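Local coordinates for antigen 43 (Escherichia coli, PDB 4KH3), which probably mediates bacterial clumping and biofilm formation by self-association between the passenger (alpha) domains of this autotransporter on neighbouring cells, at residues H200-E205 against T218-N223; S165-K170 against L186-G191. All coordinates share one frame; numbering follows the deposited sequence. Where two conformers were deposited one is given.

Interaction 1: residues H200-E205 against T218-N223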
ATOM      1  N   HIS A 200      -4.532  10.867 -16.494  0.57 20.63           N
ATOM      2  CA  HIS A 200      -3.581  11.953 -16.679  0.57 21.81           C
ATOM      3  C   HIS A 200      -3.759  12.984 -15.578  0.57 21.56           C
ATOM      4  O   HIS A 200      -4.876  13.416 -15.293  0.57 22.82           O
ATOM      5  CB  HIS A 200      -3.779  12.618 -18.043  0.57 21.61           C
ATOM      6  CG  HIS A 200      -3.458  11.728 -19.203  0.57 22.98           C
ATOM      7  ND1 HIS A 200      -2.519  10.721 -19.129  0.57 25.00           N
ATOM      8  CD2 HIS A 200      -3.941  11.697 -20.461  0.57 28.64           C
ATOM      9  CE1 HIS A 200      -2.449  10.103 -20.292  0.57 23.47           C
ATOM     10  NE2 HIS A 200      -3.307  10.667 -21.118  0.57 25.39           N
ATOM     11  N   ASN A 201      -2.649  13.367 -14.960  1.00 20.53           N
ATOM     12  CA  ASN A 201      -2.645  14.410 -13.923  1.00 18.38           C
ATOM     13  C   ASN A 201      -3.545  14.089 -12.734  1.00 22.92           C
ATOM     14  O   ASN A 201      -4.651  14.593 -12.614  1.00 29.44           O
ATOM     15  CB  ASN A 201      -3.006  15.782 -14.503  1.00 18.27           C
ATOM     16  CG  ASN A 201      -2.251  16.080 -15.785  1.00 24.77           C
ATOM     17  OD1 ASN A 201      -1.039  15.901 -15.856  1.00 29.49           O
ATOM     18  ND2 ASN A 201      -2.967  16.533 -16.806  1.00 24.84           N
ATOM     19  N   THR A 202      -3.050  13.243 -11.852  1.00 21.98           N
ATOM     20  CA  THR A 202      -3.803  12.810 -10.706  1.00 15.10           C
ATOM     21  C   THR A 202      -3.043  13.226  -9.466  1.00 19.06           C
ATOM     22  O   THR A 202      -1.838  12.981  -9.340  1.00 21.41           O
ATOM     23  CB  THR A 202      -3.992  11.280 -10.721  1.00 19.88           C
ATOM     24  OG1 THR A 202      -4.578  10.889 -11.967  1.00 21.35           O
ATOM     25  CG2 THR A 202      -4.882  10.833  -9.588  1.00 16.19           C
ATOM     26  N   ARG A 203      -3.752  13.879  -8.559  1.00 15.91           N
ATOM     27  CA  ARG A 203      -3.160  14.345  -7.334  1.00 17.13           C
ATOM     28  C   ARG A 203      -3.682  13.484  -6.190  1.00 14.13           C
ATOM     29  O   ARG A 203      -4.864  13.498  -5.880  1.00 16.78           O
ATOM     30  CB  ARG A 203      -3.504  15.818  -7.129  1.00 14.61           C
ATOM     31  CG  ARG A 203      -2.798  16.463  -5.962  1.00 18.30           C
ATOM     32  CD  ARG A 203      -3.353  17.842  -5.711  1.00 21.07           C
ATOM     33  NE  ARG A 203      -2.496  18.958  -6.131  1.00 16.64           N
ATOM     34  CZ  ARG A 203      -2.830  19.851  -7.061  1.00 21.14           C
ATOM     35  NH1 ARG A 203      -3.989  19.745  -7.710  1.00 21.73           N
ATOM     36  NH2 ARG A 203      -2.016  20.861  -7.344  1.00 18.34           N
ATOM     37  N   LEU A 204      -2.803  12.706  -5.580  1.00 13.95           N
ATOM     38  CA  LEU A 204      -3.226  11.864  -4.477  1.00 16.40           C
ATOM     39  C   LEU A 204      -3.006  12.623  -3.180  1.00 21.33           C
ATOM     40  O   LEU A 204      -1.905  12.614  -2.618  1.00 16.77           O
ATOM     41  CB  LEU A 204      -2.468  10.540  -4.479  1.00 16.12           C
ATOM     42  CG  LEU A 204      -2.550   9.765  -5.794  1.00 15.76           C
ATOM     43  CD1 LEU A 204      -1.756   8.458  -5.713  1.00 14.76           C
ATOM     44  CD2 LEU A 204      -4.015   9.507  -6.175  1.00 14.60           C
ATOM     45  N   GLU A 205      -4.057  13.311  -2.736  1.00 17.19           N
ATOM     46  CA  GLU A 205      -4.028  14.067  -1.495  1.00 16.98           C
ATOM     47  C   GLU A 205      -4.442  13.134  -0.349  1.00 15.60           C
ATOM     48  O   GLU A 205      -5.446  13.352   0.318  1.00 17.19           O
ATOM     49  CB  GLU A 205      -4.973  15.267  -1.610  1.00 21.67           C
ATOM     50  CG  GLU A 205      -4.769  16.332  -0.553  1.00 27.40           C
ATOM     51  CD  GLU A 205      -3.407  17.019  -0.650  1.00 31.76           C
ATOM     52  OE1 GLU A 205      -2.853  17.117  -1.763  1.00 27.78           O
ATOM     53  OE2 GLU A 205      -2.892  17.462   0.398  1.00 35.18           O
ATOM     54  N   THR A 218      -0.250   8.840 -16.077  1.00 21.34           N
ATOM     55  CA  THR A 218       0.793   9.833 -16.324  1.00 19.39           C
ATOM     56  C   THR A 218       0.637  11.026 -15.388  1.00 19.14           C
ATOM     57  O   THR A 218      -0.476  11.477 -15.125  1.00 21.05           O
ATOM     58  CB  THR A 218       0.781  10.315 -17.783  1.00 19.45           C
ATOM     59  OG1 THR A 218      -0.444  11.008 -18.052  1.00 23.74           O
ATOM     60  CG2 THR A 218       0.906   9.134 -18.737  1.00 11.58           C
ATOM     61  N   GLU A 219       1.760  11.522 -14.884  1.00 20.55           N
ATOM     62  CA  GLU A 219       1.772  12.666 -13.985  1.00 19.07           C
ATOM     63  C   GLU A 219       0.918  12.445 -12.742  1.00 23.46           C
ATOM     64  O   GLU A 219       0.019  13.232 -12.446  1.00 18.69           O
ATOM     65  CB  GLU A 219       1.342  13.946 -14.710  1.00 21.59           C
ATOM     66  CG  GLU A 219       2.443  14.613 -15.516  1.00 28.89           C
ATOM     67  CD  GLU A 219       2.509  14.103 -16.941  1.00 40.53           C
ATOM     68  OE1 GLU A 219       1.511  13.503 -17.409  1.00 33.56           O
ATOM     69  OE2 GLU A 219       3.556  14.306 -17.591  1.00 38.12           O
ATOM     70  N   THR A 220       1.177  11.358 -12.027  1.00 23.14           N
ATOM     71  CA  THR A 220       0.540  11.177 -10.736  1.00 16.67           C
ATOM     72  C   THR A 220       1.379  11.883  -9.694  1.00 20.10           C
ATOM     73  O   THR A 220       2.591  11.704  -9.627  1.00 23.33           O
ATOM     74  CB  THR A 220       0.333   9.701 -10.378  1.00 17.59           C
ATOM     75  OG1 THR A 220      -0.609   9.130 -11.289  1.00 22.74           O
ATOM     76  CG2 THR A 220      -0.225   9.561  -8.967  1.00 15.26           C
ATOM     77  N   LEU A 221       0.727  12.721  -8.903  1.00 22.23           N
ATOM     78  CA  LEU A 221       1.393  13.464  -7.863  1.00 14.61           C
ATOM     79  C   LEU A 221       0.970  12.900  -6.509  1.00 18.78           C
ATOM     80  O   LEU A 221      -0.195  12.994  -6.112  1.00 19.71           O
ATOM     81  CB  LEU A 221       1.027  14.931  -8.002  1.00 18.91           C
ATOM     82  CG  LEU A 221       1.476  15.883  -6.906  1.00 25.38           C
ATOM     83  CD1 LEU A 221       2.991  15.820  -6.731  1.00 16.42           C
ATOM     84  CD2 LEU A 221       1.005  17.279  -7.269  1.00 17.60           C
ATOM     85  N   ILE A 222       1.916  12.281  -5.816  1.00 17.46           N
ATOM     86  CA  ILE A 222       1.613  11.564  -4.587  1.00 19.48           C
ATOM     87  C   ILE A 222       1.975  12.409  -3.380  1.00 20.58           C
ATOM     88  O   ILE A 222       3.136  12.448  -2.965  1.00 20.46           O
ATOM     89  CB  ILE A 222       2.386  10.223  -4.490  1.00 17.66           C
ATOM     90  CG1 ILE A 222       2.352   9.465  -5.815  1.00 18.90           C
ATOM     91  CG2 ILE A 222       1.820   9.356  -3.385  1.00 10.90           C
ATOM     92  CD1 ILE A 222       3.124   8.144  -5.772  1.00 16.89           C
ATOM     93  N   ASN A 223       0.989  13.092  -2.814  1.00 16.67           N
ATOM     94  CA  ASN A 223       1.251  13.867  -1.619  1.00 15.53           C
ATOM     95  C   ASN A 223       1.154  12.980  -0.381  1.00 23.63           C
ATOM     96  O   ASN A 223       1.002  11.761  -0.498  1.00 18.65           O
ATOM     97  CB  ASN A 223       0.328  15.070  -1.533  1.00 22.18           C
ATOM     98  CG  ASN A 223       0.636  16.103  -2.592  1.00 22.36           C
ATOM     99  OD1 ASN A 223       1.789  16.310  -2.938  1.00 25.42           O
ATOM    100  ND2 ASN A 223      -0.392  16.757  -3.108  1.00 23.79           N
TER
HETATM  101  O   HOH W   1      -2.236  10.161 -13.151  1.00 14.41           O
HETATM  102  O   HOH W   2      -0.401  19.394  -4.567  1.00 34.52           O

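Interaction 2: residues S165-K170 against L186-G191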
ATOM      1  N   SER A 165     -11.521  17.098 -14.303  1.00 17.62           N
ATOM      2  CA  SER A 165     -11.655  17.882 -13.074  1.00 15.53           C
ATOM      3  C   SER A 165     -12.546  17.165 -12.082  1.00 16.75           C
ATOM      4  O   SER A 165     -13.565  17.691 -11.631  1.00 15.61           O
ATOM      5  CB  SER A 165     -12.206  19.282 -13.368  1.00 17.75           C
ATOM      6  OG  SER A 165     -11.387  19.961 -14.302  1.00 25.54           O
ATOM      7  N   THR A 166     -12.147  15.949 -11.748  1.00 14.85           N
ATOM      8  CA  THR A 166     -12.898  15.136 -10.821  1.00 16.64           C
ATOM      9  C   THR A 166     -12.295  15.270  -9.434  1.00 13.81           C
ATOM     10  O   THR A 166     -11.073  15.259  -9.283  1.00 15.54           O
ATOM     11  CB  THR A 166     -12.841  13.659 -11.269  1.00 12.96           C
ATOM     12  OG1 THR A 166     -13.278  13.567 -12.629  1.00  9.51           O
ATOM     13  CG2 THR A 166     -13.715  12.788 -10.394  1.00  5.98           C
ATOM     14  N   THR A 167     -13.146  15.405  -8.425  1.00 12.06           N
ATOM     15  CA  THR A 167     -12.709  15.229  -7.046  1.00 10.51           C
ATOM     16  C   THR A 167     -13.281  13.933  -6.493  1.00 13.55           C
ATOM     17  O   THR A 167     -14.501  13.710  -6.535  1.00 11.85           O
ATOM     18  CB  THR A 167     -13.206  16.352  -6.123  1.00 13.40           C
ATOM     19  OG1 THR A 167     -12.593  17.594  -6.477  1.00 11.70           O
ATOM     20  CG2 THR A 167     -12.861  16.029  -4.669  1.00 10.17           C
ATOM     21  N   ILE A 168     -12.411  13.083  -5.962  1.00 12.41           N
ATOM     22  CA  ILE A 168     -12.852  11.870  -5.301  1.00  8.86           C
ATOM     23  C   ILE A 168     -12.638  12.012  -3.796  1.00 13.20           C
ATOM     24  O   ILE A 168     -11.508  12.017  -3.306  1.00 13.93           O
ATOM     25  CB  ILE A 168     -12.124  10.622  -5.849  1.00 16.01           C
ATOM     26  CG1 ILE A 168     -12.152  10.603  -7.384  1.00 12.27           C
ATOM     27  CG2 ILE A 168     -12.772   9.336  -5.331  1.00  9.74           C
ATOM     28  CD1 ILE A 168     -11.259   9.510  -7.987  1.00 11.49           C
ATOM     29  N   ASN A 169     -13.731  12.153  -3.057  1.00 13.83           N
ATOM     30  CA  ASN A 169     -13.636  12.281  -1.607  1.00 18.30           C
ATOM     31  C   ASN A 169     -13.580  10.936  -0.885  1.00 17.45           C
ATOM     32  O   ASN A 169     -13.542   9.888  -1.529  1.00 18.10           O
ATOM     33  CB  ASN A 169     -14.777  13.135  -1.093  1.00 10.99           C
ATOM     34  CG  ASN A 169     -14.608  14.588  -1.476  1.00 21.91           C
ATOM     35  OD1 ASN A 169     -13.555  15.175  -1.230  1.00 16.75           O
ATOM     36  ND2 ASN A 169     -15.637  15.175  -2.102  1.00 16.26           N
ATOM     37  N   LYS A 170     -13.564  10.972   0.443  1.00 16.18           N
ATOM     38  CA  LYS A 170     -13.610   9.749   1.238  1.00 19.95           C
ATOM     39  C   LYS A 170     -14.798   8.896   0.789  1.00 20.32           C
ATOM     40  O   LYS A 170     -15.896   9.420   0.554  1.00 21.87           O
ATOM     41  CB  LYS A 170     -13.733  10.107   2.718  1.00 23.10           C
ATOM     42  CG  LYS A 170     -13.756   8.921   3.668  1.00 28.92           C
ATOM     43  CD  LYS A 170     -13.753   9.418   5.119  1.00 27.58           C
ATOM     44  CE  LYS A 170     -13.999   8.297   6.126  1.00 38.33           C
ATOM     45  NZ  LYS A 170     -12.961   7.226   6.059  1.00 66.42           N
ATOM     46  N   LEU A 186      -8.467  14.774  -8.448  1.00 15.16           N
ATOM     47  CA  LEU A 186      -8.009  15.005  -7.081  1.00 13.84           C
ATOM     48  C   LEU A 186      -8.559  13.926  -6.161  1.00 13.17           C
ATOM     49  O   LEU A 186      -9.765  13.738  -6.070  1.00 13.33           O
ATOM     50  CB  LEU A 186      -8.457  16.389  -6.607  1.00 13.06           C
ATOM     51  CG  LEU A 186      -8.260  16.727  -5.133  1.00 16.81           C
ATOM     52  CD1 LEU A 186      -6.786  16.639  -4.739  1.00 14.58           C
ATOM     53  CD2 LEU A 186      -8.819  18.122  -4.834  1.00 17.04           C
ATOM     54  N   ILE A 187      -7.681  13.205  -5.477  1.00 14.04           N
ATOM     55  CA  ILE A 187      -8.139  12.088  -4.654  1.00 11.30           C
ATOM     56  C   ILE A 187      -7.723  12.224  -3.190  1.00 13.74           C
ATOM     57  O   ILE A 187      -6.535  12.194  -2.863  1.00 14.65           O
ATOM     58  CB  ILE A 187      -7.634  10.736  -5.222  1.00 16.83           C
ATOM     59  CG1 ILE A 187      -7.799  10.700  -6.744  1.00 13.14           C
ATOM     60  CG2 ILE A 187      -8.358   9.567  -4.579  1.00 10.09           C
ATOM     61  CD1 ILE A 187      -7.498   9.362  -7.337  1.00 17.44           C
ATOM     62  N   TYR A 188      -8.708  12.377  -2.305  1.00 15.51           N
ATOM     63  CA  TYR A 188      -8.426  12.528  -0.877  1.00 14.76           C
ATOM     64  C   TYR A 188      -8.324  11.183  -0.168  1.00 16.09           C
ATOM     65  O   TYR A 188      -8.625  10.128  -0.744  1.00 16.97           O
ATOM     66  CB  TYR A 188      -9.491  13.394  -0.187  1.00 14.60           C
ATOM     67  CG  TYR A 188      -9.450  14.864  -0.566  1.00 13.55           C
ATOM     68  CD1 TYR A 188      -8.471  15.706  -0.054  1.00 13.09           C
ATOM     69  CD2 TYR A 188     -10.404  15.410  -1.424  1.00  9.82           C
ATOM     70  CE1 TYR A 188      -8.428  17.055  -0.388  1.00 12.20           C
ATOM     71  CE2 TYR A 188     -10.378  16.750  -1.762  1.00 12.73           C
ATOM     72  CZ  TYR A 188      -9.376  17.568  -1.245  1.00 17.70           C
ATOM     73  OH  TYR A 188      -9.330  18.898  -1.574  1.00 15.35           O
ATOM     74  N   ALA A 189      -7.887  11.237   1.084  1.00 13.24           N
ATOM     75  CA  ALA A 189      -7.821  10.068   1.944  1.00 16.09           C
ATOM     76  C   ALA A 189      -9.145   9.325   1.891  1.00 17.81           C
ATOM     77  O   ALA A 189     -10.207   9.942   2.047  1.00 19.03           O
ATOM     78  CB  ALA A 189      -7.518  10.498   3.375  1.00 10.55           C
ATOM     79  N   GLY A 190      -9.082   8.014   1.654  1.00 13.95           N
ATOM     80  CA  GLY A 190     -10.275   7.174   1.597  1.00 11.06           C
ATOM     81  C   GLY A 190     -10.999   7.154   0.251  1.00 25.93           C
ATOM     82  O   GLY A 190     -12.079   6.555   0.124  1.00 21.54           O
ATOM     83  N   GLY A 191     -10.415   7.808  -0.756  1.00 15.96           N
ATOM     84  CA  GLY A 191     -10.898   7.689  -2.119  1.00 15.80           C
ATOM     85  C   GLY A 191      -9.945   6.889  -2.999  1.00 19.68           C
ATOM     86  O   GLY A 191      -8.733   6.855  -2.752  1.00 18.20           O
TER

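Interaction 1: residues H200-E205 against T218-N223
E205 and N223 illustrate how two rungs of a parallel beta-helix can be joined by side chains as well as by backbone. The E205 CA–CB bond points away from 218-223, but a bend at chi2 (65°) swings the carboxylate back. N223 ND2 then donates to E205 OE1 at 2.8 Å, approaching on the syn side and above the carboxylate plane, with the two planar groups turned 62° apart. The same ND2 donates to a water, 3.0 Å from its oxygen; that water lies in the guanidinium plane of R203 and accepts from R203 NE at 2.7 Å. R203 and L221 run side by side. N223 OD1 bonds to N242 on the following coil.

On the buried face, L204 CD1 meets T220 CG2 at 3.8 Å. T202 OG1 and T220 OG1 lie 2.7 Å from a second water, which donates to T220 OG1 and to T218 O; T220 OG1 is also hydrogen-bonded to Q209 OE1 of strand 208-211, its strongest polar partner. Near the corner, H200 ND1 and T218 OG1 approach too closely for the details of their bond to be trusted.

Backbone bonds such as L204 N to L221 O (2.7 Å) set the spacing. The chemistry divides by face: methyl packing and a shared water within, and on the outer side an amide whose two protons serve a carboxylate and a water, which should hold its orientation.

Interaction 2: residues S165-K170 against L186-G191
T166, I168, L186 and Y188 carry the backbone pairing, in which strands 166-168 and 186-188 run parallel, 10° apart, their axes 4.7 Å from each other. L186 sits astride two residues of its partner: its N donates to T166 O at 2.8 Å, and its O accepts from I168 N at 2.7 Å. Y188 N continues the pattern to I168 O at 3.0 Å. The second segment then folds into a type II turn, Y188 to G191, with G190 at positive phi.

I168 and I187 lie alongside each other on the buried face, their CD1 methyls 3.8 Å apart. Each sets CG1 beside its own backbone N (chi1 -49° for I168), which sends both chains the same way. On the outer face, beside L186, T167 CG2 reaches the edge of the Y188 ring, 3.9 Å from CE2. The N169 amide is turned nearly parallel to that ring (planes 14° apart) but set off from its plane, with OD1 3.2 Å from Y188 CD2; its ND2 bonds to N141.

This is the stacking of successive coils in a parallel beta-helix, consistent with the pectate-lyase-like stalk family, with isoleucines turned inward and T167 and L186 outside. Strand 139-140 flanks 166-168, strand 198-205 receives L186, I187 and Y188 on the far side of 186-188, and inside the coil Q174 of strand 173-176 and Q193 of strand 192-195 close over I168.

How the interactions relate
From the N terminus, the chain leaves 165-170, passes through strand 173-176 and returns at 186-191, where interaction 2 closes one coil. It then crosses strand 192-195 to reach 200-205, runs through strand 208-211 and comes back at 218-223, closing the next coil as interaction 1. The two loops follow in series, neither nested nor crossing, with centres about 11 Å apart. They adjoin where strand 181-188 pairs with 198-205: R203 O lies 2.9 Å from I187 N, a probable hydrogen bond, and L204 packs on I187 while E205 packs on Y188. Together they stack four successive rungs on one side of the beta-helix, so the same principle is repeated coil by coil.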